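Local coordinates for spore germination protein GerM (Bacillus subtilis subsp. subtilis str. 168, PDB 6GZB) that is a lipoprotein that affects both sporulation and germination and carries tandem GerMN domains, its molecular function being otherwise unknown, at residues Thr78-Leu83 and Thr109-Ile114; Ala122-Glu127 and Val156-Asn161. One frame throughout, in Å; residues are numbered along the deposited sequence.

Overall arrangement
After strands 51-60 and 65-73 the chain enters helix 78-84, and some 25 mostly irregular residues later strand 110-114 returns beneath it; contact 1 closes this loop. Strand 119-124 follows directly and runs antiparallel to strand 110-114, with Asn-111 O 2.8 Å from Asp-123 N. Contact 2 then closes a second loop, in which helix 136-147 links strand 119-124 to its parallel neighbour 155-160. The two loops come in series, neither enclosing nor crossing the other, and the contact centres lie about 10 Å apart. Together they tie helix 78-84 and three adjacent strands of one mixed sheet into the first GerMN domain.

Contact 1: Thr78-Leu83 and Thr109-Ile114; sequences TAKQAL and TVNVDI. With EDO (1,2-ethanediol), chain H.
Ala-79, Lys-80 and Leu-83 set one side of a short helix against Val-110, Val-112 and Ile-114, every second residue of an edge strand. This is helix-on-sheet packing within the first GerMN domain: the axes of helix 78-83 and strand 110-114 approach to 7.6 Å, and their directions differ by 145°. Val-112 sits centrally. Its CG1 lies 4.0 Å from Ala-79 CB, and its CG2 rests against the helix backbone, 3.6 Å from Lys-80 CA. Leu-83 crosses both valines at about a right angle, with its CD1 3.9 Å from Val-112 CG2. Val-110 places CG1 between its backbone N and carbonyl carbon (chi1 66°), where that methyl meets Leu-83 CB at 4.0 Å. At the far end, Ile-114 offers CD1 to Ala-79 CB.

Lys-80 borders this apolar patch. With CG anti to the backbone N (chi1 167°) and the chain extended beyond it, the lysine passes Val-110 O, which lies 3.3 Å from Lys-80 CE. It then runs beside Asn-111, pointing the same way, and Lys-80 NZ gives a weak hydrogen bond of 3.5 Å to Asn-111 OD1.

In the next shell, Leu-147 of helix 136-147 touches both Ala-79 and Leu-83, while Phe-124 of the neighbouring strand packs on Leu-83 and Val-110. Backbone hydrogen bonds of Thr-109, Asn-111 and Asp-113 to Ser-125, Asp-123 and Ile-121 pair the strand with strand 119-124. Beyond the packed face, a 1,2-ethanediol molecule, probably from the crystallisation liquor, hydrogen-bonds through O1 to Thr-109 OG1 at 2.7 Å.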
ATOM      1  N   THR A  78       8.820   0.469 -18.521  1.00 36.94           N
ATOM      2  CA  THR A  78       7.939  -0.253 -17.610  1.00 41.51           C
ATOM      3  C   THR A  78       7.088   0.691 -16.759  1.00 37.90           C
ATOM      4  O   THR A  78       5.923   0.406 -16.493  1.00 34.93           O
ATOM      5  CB  THR A  78       8.748  -1.175 -16.683  1.00 40.54           C
ATOM      6  OG1 THR A  78       9.831  -0.438 -16.091  1.00 49.17           O
ATOM      7  CG2 THR A  78       9.296  -2.356 -17.472  1.00 40.42           C
ATOM      8  N   ALA A  79       7.667   1.816 -16.355  1.00 36.85           N
ATOM      9  CA  ALA A  79       6.954   2.802 -15.563  1.00 31.73           C
ATOM     10  C   ALA A  79       5.797   3.377 -16.359  1.00 36.05           C
ATOM     11  O   ALA A  79       4.674   3.481 -15.864  1.00 32.85           O
ATOM     12  CB  ALA A  79       7.898   3.906 -15.132  1.00 32.90           C
ATOM     13  N   LYS A  80       6.071   3.738 -17.603  1.00 34.96           N
ATOM     14  CA  LYS A  80       5.030   4.206 -18.506  1.00 35.29           C
ATOM     15  C   LYS A  80       3.976   3.126 -18.737  1.00 27.90           C
ATOM     16  O   LYS A  80       2.771   3.392 -18.753  1.00 34.08           O
ATOM     17  CB  LYS A  80       5.656   4.623 -19.834  1.00 37.66           C
ATOM     18  CG  LYS A  80       4.657   4.843 -20.949  1.00 38.57           C
ATOM     19  CD  LYS A  80       5.392   5.177 -22.235  1.00 44.70           C
ATOM     20  CE  LYS A  80       4.418   5.433 -23.372  1.00 44.46           C
ATOM     21  NZ  LYS A  80       4.984   6.372 -24.370  1.00 58.76           N
ATOM     22  N   GLN A  81       4.431   1.898 -18.915  1.00 34.26           N
ATOM     23  CA  GLN A  81       3.519   0.798 -19.191  1.00 38.07           C
ATOM     24  C   GLN A  81       2.580   0.579 -18.011  1.00 37.24           C
ATOM     25  O   GLN A  81       1.383   0.364 -18.191  1.00 32.20           O
ATOM     26  CB  GLN A  81       4.307  -0.478 -19.468  1.00 36.30           C
ATOM     27  CG  GLN A  81       3.427  -1.664 -19.829  1.00 36.71           C
ATOM     28  CD  GLN A  81       4.177  -2.965 -19.742  1.00 39.07           C
ATOM     29  OE1 GLN A  81       4.957  -3.186 -18.816  1.00 40.00           O
ATOM     30  NE2 GLN A  81       3.969  -3.828 -20.730  1.00 43.97           N
ATOM     31  N   ALA A  82       3.131   0.646 -16.801  1.00 33.58           N
ATOM     32  CA  ALA A  82       2.337   0.444 -15.593  1.00 33.50           C
ATOM     33  C   ALA A  82       1.187   1.456 -15.522  1.00 32.81           C
ATOM     34  O   ALA A  82       0.052   1.089 -15.240  1.00 29.31           O
ATOM     35  CB  ALA A  82       3.217   0.550 -14.361  1.00 35.73           C
ATOM     36  N   LEU A  83       1.471   2.714 -15.844  1.00 29.82           N
ATOM     37  CA  LEU A  83       0.435   3.740 -15.866  1.00 29.92           C
ATOM     38  C   LEU A  83      -0.587   3.490 -16.973  1.00 27.17           C
ATOM     39  O   LEU A  83      -1.777   3.749 -16.798  1.00 31.29           O
ATOM     40  CB  LEU A  83       1.052   5.123 -16.046  1.00 32.03           C
ATOM     41  CG  LEU A  83       1.936   5.608 -14.892  1.00 29.12           C
ATOM     42  CD1 LEU A  83       2.291   7.073 -15.110  1.00 33.52           C
ATOM     43  CD2 LEU A  83       1.244   5.432 -13.551  1.00 30.61           C
ATOM     44  N   THR A 109      -3.333   9.052 -22.396  1.00 32.96           N
ATOM     45  CA  THR A 109      -1.987   8.568 -22.712  1.00 32.01           C
ATOM     46  C   THR A 109      -0.974   9.291 -21.829  1.00 29.96           C
ATOM     47  O   THR A 109      -1.300  10.298 -21.209  1.00 30.11           O
ATOM     48  CB  THR A 109      -1.632   8.817 -24.191  1.00 36.41           C
ATOM     49  OG1 THR A 109      -1.624  10.225 -24.453  1.00 37.00           O
ATOM     50  CG2 THR A 109      -2.646   8.131 -25.111  1.00 35.88           C
ATOM     51  N   VAL A 110       0.251   8.780 -21.762  1.00 33.59           N
ATOM     52  CA  VAL A 110       1.214   9.297 -20.801  1.00 31.72           C
ATOM     53  C   VAL A 110       2.650   9.029 -21.229  1.00 34.48           C
ATOM     54  O   VAL A 110       2.943   7.998 -21.824  1.00 37.63           O
ATOM     55  CB  VAL A 110       0.980   8.694 -19.400  1.00 39.68           C
ATOM     56  CG1 VAL A 110       1.271   7.199 -19.407  1.00 38.11           C
ATOM     57  CG2 VAL A 110       1.823   9.411 -18.352  1.00 38.12           C
ATOM     58  N   ASN A 111       3.528   9.995 -20.959  1.00 34.10           N
ATOM     59  CA  ASN A 111       4.971   9.793 -20.986  1.00 37.38           C
ATOM     60  C   ASN A 111       5.536   9.855 -19.566  1.00 37.38           C
ATOM     61  O   ASN A 111       5.061  10.621 -18.727  1.00 37.02           O
ATOM     62  CB  ASN A 111       5.646  10.874 -21.833  1.00 36.06           C
ATOM     63  CG  ASN A 111       5.165  10.874 -23.268  1.00 47.71           C
ATOM     64  OD1 ASN A 111       5.062   9.826 -23.900  1.00 50.01           O
ATOM     65  ND2 ASN A 111       4.880  12.055 -23.795  1.00 56.36           N
ATOM     66  N   VAL A 112       6.592   9.090 -19.325  1.00 36.08           N
ATOM     67  CA  VAL A 112       7.248   9.091 -18.032  1.00 40.06           C
ATOM     68  C   VAL A 112       8.733   9.363 -18.203  1.00 38.60           C
ATOM     69  O   VAL A 112       9.439   8.643 -18.903  1.00 43.65           O
ATOM     70  CB  VAL A 112       7.055   7.758 -17.281  1.00 29.91           C
ATOM     71  CG1 VAL A 112       7.765   7.805 -15.938  1.00 32.11           C
ATOM     72  CG2 VAL A 112       5.571   7.477 -17.089  1.00 32.02           C
ATOM     73  N   ASP A 113       9.201  10.399 -17.529  1.00 40.75           N
ATOM     74  CA  ASP A 113      10.603  10.760 -17.545  1.00 38.29           C
ATOM     75  C   ASP A 113      11.186  10.555 -16.147  1.00 37.35           C
ATOM     76  O   ASP A 113      10.815  11.238 -15.189  1.00 39.07           O
ATOM     77  CB  ASP A 113      10.736  12.227 -17.975  1.00 45.98           C
ATOM     78  CG  ASP A 113      12.171  12.692 -18.030  1.00 45.26           C
ATOM     79  OD1 ASP A 113      13.039  11.869 -18.376  1.00 65.84           O
ATOM     80  OD2 ASP A 113      12.423  13.883 -17.751  1.00 53.32           O
ATOM     81  N   ILE A 114      12.094   9.599 -16.030  1.00 34.53           N
ATOM     82  CA  ILE A 114      12.691   9.264 -14.745  1.00 36.02           C
ATOM     83  C   ILE A 114      14.026   9.995 -14.589  1.00 41.38           C
ATOM     84  O   ILE A 114      14.952   9.777 -15.361  1.00 43.05           O
ATOM     85  CB  ILE A 114      12.904   7.740 -14.616  1.00 32.18           C
ATOM     86  CG1 ILE A 114      11.576   7.005 -14.792  1.00 36.01           C
ATOM     87  CG2 ILE A 114      13.517   7.393 -13.269  1.00 39.76           C
ATOM     88  CD1 ILE A 114      11.720   5.498 -14.852  1.00 37.63           C
TER
HETATM   89  C1  EDO H 404       1.465  12.536 -24.386  1.00 55.40           C
HETATM   90  O1  EDO H 404       0.800  11.309 -24.050  1.00 47.65           O
HETATM   91  C2  EDO H 404       0.733  13.728 -23.781  1.00 48.76           C
HETATM   92  O2  EDO H 404       1.639  14.821 -23.568  1.00 46.37           O

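Contact 2: Ala122-Glu127 and Val156-Asn161; sequences ADFSNE and VKLRIN
Asp-123 and Arg-159 are bridge partners on parallel strands, CA atoms 4.4 Å apart, their side chains crossing obliquely on one face; the aspartate's end leans toward the arginine strand. Its CB lies 4.2 Å from Arg-159 CB. CG is anti to the backbone N (chi1 -168°), 3.9 Å from the same arginine carbon. OD1 lies 3.5 Å from Arg-159 CB and 3.1 Å from Asn-161 N, the latter at an angle too poor for a hydrogen bond, and accepts one from Gly-162 N, past the strand end. OD2 takes a hydrogen bond from a water, which in turn accepts one from Arg-159 NH1 in the guanidinium plane. This water bridges opposite charges that do not touch: Asp-123 OD2 and Arg-159 NH1 are 5.3 Å apart.

Four backbone hydrogen bonds, each 2.8 Å, join Ala-122 N to Lys-157 O, Arg-159 N to Ala-122 O, Phe-124 N to Arg-159 O and Asn-161 N to Phe-124 O. Their N-H...O angles of 161° to 170° show nearly straight bonds. Past the strand ends, a second water accepts from Asn-126 N and donates to Asn-161 OD1.

Ala-122, Phe-124, Leu-158 and Ile-160 occupy the other face; Phe-124 CE2 and Ala-122 CB both lie 4.3 Å from Leu-158 CD1. Val-143 of helix 136-147 covers Phe-124 and Leu-158, as expected of the beta-alpha-beta crossover formed by strand 119-124, that helix and strand 155-160.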
ATOM      1  N   ALA A 122       5.331  12.292 -14.696  1.00 34.01           N
ATOM      2  CA  ALA A 122       4.299  11.646 -15.485  1.00 31.95           C
ATOM      3  C   ALA A 122       3.498  12.701 -16.213  1.00 28.39           C
ATOM      4  O   ALA A 122       2.783  13.483 -15.588  1.00 30.99           O
ATOM      5  CB  ALA A 122       3.390  10.818 -14.591  1.00 30.12           C
ATOM      6  N   ASP A 123       3.628  12.722 -17.537  1.00 31.08           N
ATOM      7  CA  ASP A 123       3.028  13.771 -18.358  1.00 29.84           C
ATOM      8  C   ASP A 123       1.862  13.174 -19.141  1.00 29.63           C
ATOM      9  O   ASP A 123       2.056  12.334 -20.010  1.00 35.82           O
ATOM     10  CB  ASP A 123       4.082  14.354 -19.313  1.00 36.92           C
ATOM     11  CG  ASP A 123       3.624  15.642 -19.999  1.00 40.15           C
ATOM     12  OD1 ASP A 123       2.463  16.059 -19.801  1.00 39.65           O
ATOM     13  OD2 ASP A 123       4.408  16.208 -20.788  1.00 46.20           O
ATOM     14  N   PHE A 124       0.650  13.593 -18.797  1.00 33.24           N
ATOM     15  CA  PHE A 124      -0.567  12.954 -19.296  1.00 31.92           C
ATOM     16  C   PHE A 124      -1.185  13.778 -20.422  1.00 35.95           C
ATOM     17  O   PHE A 124      -1.028  14.998 -20.481  1.00 36.58           O
ATOM     18  CB  PHE A 124      -1.592  12.804 -18.160  1.00 33.37           C
ATOM     19  CG  PHE A 124      -1.170  11.846 -17.082  1.00 32.47           C
ATOM     20  CD1 PHE A 124      -1.417  10.489 -17.208  1.00 32.95           C
ATOM     21  CD2 PHE A 124      -0.582  12.306 -15.913  1.00 34.35           C
ATOM     22  CE1 PHE A 124      -1.047   9.605 -16.210  1.00 32.51           C
ATOM     23  CE2 PHE A 124      -0.206  11.422 -14.907  1.00 35.03           C
ATOM     24  CZ  PHE A 124      -0.447  10.072 -15.055  1.00 29.70           C
ATOM     25  N   SER A 125      -1.954  13.115 -21.273  1.00 35.25           N
ATOM     26  CA  SER A 125      -2.791  13.804 -22.236  1.00 32.01           C
ATOM     27  C   SER A 125      -3.992  14.446 -21.538  1.00 38.78           C
ATOM     28  O   SER A 125      -4.223  14.224 -20.348  1.00 36.81           O
ATOM     29  CB  SER A 125      -3.258  12.829 -23.313  1.00 38.27           C
ATOM     30  OG  SER A 125      -4.243  11.941 -22.818  1.00 39.74           O
ATOM     31  N   ASN A 126      -4.772  15.214 -22.294  1.00 38.76           N
ATOM     32  CA  ASN A 126      -5.823  16.041 -21.716  1.00 32.78           C
ATOM     33  C   ASN A 126      -7.002  15.232 -21.193  1.00 33.28           C
ATOM     34  O   ASN A 126      -7.769  15.722 -20.353  1.00 34.23           O
ATOM     35  CB  ASN A 126      -6.319  17.075 -22.726  1.00 35.39           C
ATOM     36  CG  ASN A 126      -7.122  18.184 -22.069  1.00 37.00           C
ATOM     37  OD1 ASN A 126      -8.339  18.277 -22.245  1.00 42.29           O
ATOM     38  ND2 ASN A 126      -6.456  18.988 -21.252  1.00 42.24           N
ATOM     39  N   GLU A 127      -7.159  14.007 -21.687  1.00 32.63           N
ATOM     40  CA  GLU A 127      -8.217  13.108 -21.190  1.00 37.38           C
ATOM     41  C   GLU A 127      -8.076  12.821 -19.694  1.00 36.26           C
ATOM     42  O   GLU A 127      -9.044  12.411 -19.037  1.00 34.69           O
ATOM     43  CB  GLU A 127      -8.197  11.787 -21.955  1.00 35.50           C
ATOM     44  CG  GLU A 127      -8.746  11.887 -23.365  1.00 40.44           C
ATOM     45  CD  GLU A 127      -7.713  12.347 -24.371  1.00 44.91           C
ATOM     46  OE1 GLU A 127      -6.548  12.591 -23.976  1.00 41.21           O
ATOM     47  OE2 GLU A 127      -8.066  12.438 -25.566  1.00 59.21           O
ATOM     48  N   VAL A 156       7.268  11.724  -7.288  1.00 27.78           N
ATOM     49  CA  VAL A 156       6.452  11.821  -8.487  1.00 29.14           C
ATOM     50  C   VAL A 156       6.023  13.260  -8.730  1.00 28.14           C
ATOM     51  O   VAL A 156       5.652  13.975  -7.798  1.00 26.07           O
ATOM     52  CB  VAL A 156       5.204  10.917  -8.379  1.00 28.82           C
ATOM     53  CG1 VAL A 156       4.258  11.163  -9.535  1.00 26.81           C
ATOM     54  CG2 VAL A 156       5.614   9.451  -8.330  1.00 33.24           C
ATOM     55  N   LYS A 157       6.071  13.672  -9.990  1.00 25.66           N
ATOM     56  CA  LYS A 157       5.523  14.951 -10.408  1.00 31.68           C
ATOM     57  C   LYS A 157       4.535  14.701 -11.536  1.00 34.71           C
ATOM     58  O   LYS A 157       4.761  13.852 -12.398  1.00 29.29           O
ATOM     59  CB  LYS A 157       6.630  15.879 -10.906  1.00 30.96           C
ATOM     60  CG  LYS A 157       7.488  16.485  -9.807  1.00 41.49           C
ATOM     61  CD  LYS A 157       8.513  17.439 -10.400  1.00 44.30           C
ATOM     62  CE  LYS A 157       9.602  17.817  -9.404  1.00 44.61           C
ATOM     63  NZ  LYS A 157       9.064  18.542  -8.222  1.00 42.64           N
ATOM     64  N   LEU A 158       3.433  15.437 -11.517  1.00 27.33           N
ATOM     65  CA  LEU A 158       2.352  15.217 -12.469  1.00 33.25           C
ATOM     66  C   LEU A 158       2.283  16.380 -13.456  1.00 35.73           C
ATOM     67  O   LEU A 158       2.423  17.532 -13.070  1.00 31.24           O
ATOM     68  CB  LEU A 158       1.025  15.096 -11.721  1.00 30.65           C
ATOM     69  CG  LEU A 158       0.537  13.716 -11.247  1.00 41.06           C
ATOM     70  CD1 LEU A 158       1.628  12.671 -11.173  1.00 39.19           C
ATOM     71  CD2 LEU A 158      -0.179  13.824  -9.914  1.00 43.69           C
ATOM     72  N   ARG A 159       2.094  16.076 -14.734  1.00 36.03           N
ATOM     73  CA  ARG A 159       1.833  17.112 -15.724  1.00 32.39           C
ATOM     74  C   ARG A 159       0.674  16.731 -16.619  1.00 34.92           C
ATOM     75  O   ARG A 159       0.398  15.549 -16.822  1.00 32.48           O
ATOM     76  CB  ARG A 159       3.076  17.352 -16.580  1.00 39.73           C
ATOM     77  CG  ARG A 159       4.216  18.023 -15.837  1.00 39.61           C
ATOM     78  CD  ARG A 159       5.468  18.080 -16.695  1.00 34.95           C
ATOM     79  NE  ARG A 159       6.567  18.737 -16.003  1.00 41.56           N
ATOM     80  CZ  ARG A 159       7.735  19.032 -16.559  1.00 47.11           C
ATOM     81  NH1 ARG A 159       7.953  18.787 -17.847  1.00 49.58           N
ATOM     82  NH2 ARG A 159       8.673  19.614 -15.832  1.00 40.91           N
ATOM     83  N   ILE A 160       0.005  17.741 -17.166  1.00 34.32           N
ATOM     84  CA  ILE A 160      -0.930  17.539 -18.272  1.00 35.02           C
ATOM     85  C   ILE A 160      -0.470  18.338 -19.490  1.00 35.39           C
ATOM     86  O   ILE A 160      -0.340  19.559 -19.430  1.00 36.41           O
ATOM     87  CB  ILE A 160      -2.355  17.968 -17.893  1.00 35.75           C
ATOM     88  CG1 ILE A 160      -2.823  17.223 -16.645  1.00 34.52           C
ATOM     89  CG2 ILE A 160      -3.316  17.715 -19.046  1.00 39.75           C
ATOM     90  CD1 ILE A 160      -4.156  17.718 -16.117  1.00 35.52           C
ATOM     91  N   ASN A 161      -0.137  17.628 -20.562  1.00 33.73           N
ATOM     92  CA  ASN A 161       0.411  18.243 -21.762  1.00 39.13           C
ATOM     93  C   ASN A 161       1.557  19.200 -21.439  1.00 38.86           C
ATOM     94  O   ASN A 161       1.652  20.282 -22.004  1.00 40.66           O
ATOM     95  CB  ASN A 161      -0.697  18.966 -22.527  1.00 38.30           C
ATOM     96  CG  ASN A 161      -1.574  18.010 -23.322  1.00 42.33           C
ATOM     97  OD1 ASN A 161      -2.798  18.151 -23.355  1.00 46.70           O
ATOM     98  ND2 ASN A 161      -0.950  17.016 -23.950  1.00 51.55           N
TER
HETATM   99  O   HOH W   1       6.457  17.349 -19.948  1.00 36.36           O
HETATM  100  O   HOH W   2      -4.086  15.992 -25.077  1.00 44.68           O